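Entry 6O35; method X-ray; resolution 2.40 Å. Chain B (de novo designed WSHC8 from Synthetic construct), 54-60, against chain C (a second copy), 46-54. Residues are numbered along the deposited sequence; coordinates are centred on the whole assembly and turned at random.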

# COMPACT_ATOMS: atom_id res chain seq x y z
N SER B 54 -29.94 18.75 11.43
CA SER B 54 -30.10 19.86 10.50
C SER B 54 -30.19 19.33 9.07
O SER B 54 -29.72 18.25 8.75
CB SER B 54 -28.90 20.82 10.62
OG SER B 54 -28.93 21.79 9.59
N GLU B 55 -30.84 20.12 8.20
CA GLU B 55 -30.92 19.73 6.79
C GLU B 55 -29.54 19.54 6.19
O GLU B 55 -29.29 18.57 5.47
CB GLU B 55 -31.71 20.78 6.00
CG GLU B 55 -33.21 20.61 6.09
CD GLU B 55 -33.73 19.44 5.27
OE1 GLU B 55 -33.06 19.05 4.28
OE2 GLU B 55 -34.80 18.90 5.61
N ALA B 56 -28.61 20.46 6.48
CA ALA B 56 -27.25 20.33 5.98
C ALA B 56 -26.54 19.13 6.60
O ALA B 56 -25.77 18.44 5.92
CB ALA B 56 -26.46 21.61 6.25
N GLU B 57 -26.78 18.87 7.89
CA GLU B 57 -26.13 17.75 8.55
C GLU B 57 -26.51 16.43 7.90
O GLU B 57 -25.65 15.57 7.68
CB GLU B 57 -26.48 17.74 10.04
CG GLU B 57 -25.76 18.80 10.85
N LEU B 58 -27.80 16.24 7.60
CA LEU B 58 -28.21 14.99 6.96
C LEU B 58 -27.68 14.90 5.53
O LEU B 58 -27.49 13.79 5.02
CB LEU B 58 -29.74 14.88 6.96
CG LEU B 58 -30.38 14.57 8.32
CD1 LEU B 58 -31.87 14.29 8.15
CD2 LEU B 58 -29.70 13.40 9.01
N ALA B 59 -27.43 16.04 4.88
CA ALA B 59 -26.72 16.01 3.61
C ALA B 59 -25.30 15.49 3.81
O ALA B 59 -24.80 14.69 3.00
CB ALA B 59 -26.69 17.40 2.98
N ARG B 60 -24.64 15.93 4.89
CA ARG B 60 -23.31 15.44 5.19
C ARG B 60 -23.33 13.97 5.59
O ARG B 60 -22.45 13.20 5.19
CB ARG B 60 -22.69 16.28 6.31
N GLU C 46 -30.39 20.74 -3.69
CA GLU C 46 -31.54 21.05 -2.85
C GLU C 46 -31.18 22.08 -1.78
O GLU C 46 -31.95 23.01 -1.52
CB GLU C 46 -32.07 19.77 -2.19
CG GLU C 46 -33.08 19.02 -3.03
CD GLU C 46 -33.42 17.66 -2.46
OE1 GLU C 46 -33.16 17.44 -1.26
OE2 GLU C 46 -33.95 16.81 -3.20
N LEU C 47 -30.01 21.93 -1.16
CA LEU C 47 -29.57 22.91 -0.17
C LEU C 47 -29.48 24.30 -0.78
O LEU C 47 -29.97 25.28 -0.20
CB LEU C 47 -28.22 22.50 0.42
CG LEU C 47 -28.17 21.23 1.27
CD1 LEU C 47 -26.79 21.11 1.91
CD2 LEU C 47 -29.26 21.21 2.32
N GLU C 48 -28.85 24.41 -1.95
CA GLU C 48 -28.71 25.72 -2.58
C GLU C 48 -30.07 26.33 -2.87
O GLU C 48 -30.26 27.54 -2.71
CB GLU C 48 -27.89 25.59 -3.87
CG GLU C 48 -26.95 26.76 -4.11
CD GLU C 48 -26.21 26.65 -5.43
OE1 GLU C 48 -26.47 25.68 -6.18
OE2 GLU C 48 -25.37 27.53 -5.71
N GLU C 49 -31.04 25.52 -3.31
CA GLU C 49 -32.40 26.01 -3.47
C GLU C 49 -32.97 26.45 -2.12
O GLU C 49 -33.42 27.59 -1.97
CB GLU C 49 -33.29 24.94 -4.10
CG GLU C 49 -33.23 24.90 -5.62
CD GLU C 49 -34.39 24.13 -6.23
OE1 GLU C 49 -35.42 23.95 -5.55
OE2 GLU C 49 -34.27 23.69 -7.40
N LYS C 50 -32.95 25.55 -1.13
CA LYS C 50 -33.38 25.93 0.21
C LYS C 50 -32.54 27.08 0.75
O LYS C 50 -33.01 27.85 1.60
CB LYS C 50 -33.27 24.74 1.16
CG LYS C 50 -34.18 23.56 0.87
CD LYS C 50 -34.06 22.53 1.99
CE LYS C 50 -34.36 21.12 1.52
NZ LYS C 50 -33.53 20.12 2.26
N GLY C 51 -31.30 27.22 0.28
CA GLY C 51 -30.38 28.12 0.93
C GLY C 51 -30.06 27.73 2.36
O GLY C 51 -29.59 28.56 3.13
N ALA C 52 -30.33 26.47 2.72
CA ALA C 52 -30.12 26.04 4.10
C ALA C 52 -28.65 26.11 4.48
O ALA C 52 -28.32 26.49 5.61
CB ALA C 52 -30.65 24.61 4.27
N ALA C 53 -27.76 25.76 3.56
CA ALA C 53 -26.33 25.72 3.84
C ALA C 53 -25.69 27.07 3.55
O ALA C 53 -25.98 27.70 2.53
CB ALA C 53 -25.66 24.62 3.02
N SER C 54 -24.81 27.50 4.46
CA SER C 54 -24.04 28.71 4.25
C SER C 54 -23.29 28.64 2.92
O SER C 54 -22.82 27.57 2.51
CB SER C 54 -23.06 28.92 5.40
OG SER C 54 -22.10 29.91 5.08

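What brings these two pieces of backbone together? The first turns of a helix in chain B face the last turn of a helix in chain C and the loop that follows it. The helix axes run nearly antiparallel, at 170°, but stay 11.1 Å apart at their closest. The backbones come nearer where chain C leaves its helix: the CA atoms of Ala B56 and Ala C53 are 5.9 Å apart. The contact is small, burying 232 Å² over both sides, and no hydrogen bond crosses it.

How does one leucine serve most of the apolar contact? The CA-to-CB bond of Leu C47 points sideways, yet its m, t rotamer brings the end of the side chain nearer to chain B. Leu C47 CD1 lies 3.9 Å from Ala B59 CB and 4.4 Å from Ala B56 CB, while its CD2 is 4.1 Å from the backbone O of Glu B55. The two alanines are one turn apart on the helix and both direct CB toward chain C, so a single methyl of the leucine can touch both. The leucine end packs against these two short side chains. A looser methyl contact, Ala B56 CB to Ala C53 CB at 4.5 Å, extends the apolar patch into the loop.

How do Glu B55 and Lys C50 meet at the exposed margin? Both start toward the opposite stretch and form a salt bridge, although OE1 of Glu B55 and NZ of Lys C50 are modelled at 2.3 Å, too close for their exact positions to be trusted. The glutamate bends through m at both chi1 and chi2; the lysine leaves its backbone with chi1 at m, runs through t at chi2 and chi3, and ends with chi4 off the wells at 147°. The glutamate's aliphatic base contributes as well, with Glu B55 CB 4.3 Å from Ala C52 CB.

How is the backbone on each side of the contact set up? Ser B54 occupies the N-cap position, and its t rotamer places OG 3.4 Å from Ala B56 N, a weak capping bond to an amide in the helix's first turn. In chain C, Gly C51 leaves the helix with a phi of 63°, a value that favours glycine. Beyond this bend, Ala C52 and Ala C53 continue the contact with small side chains, the first pointing toward chain B and the second sideways.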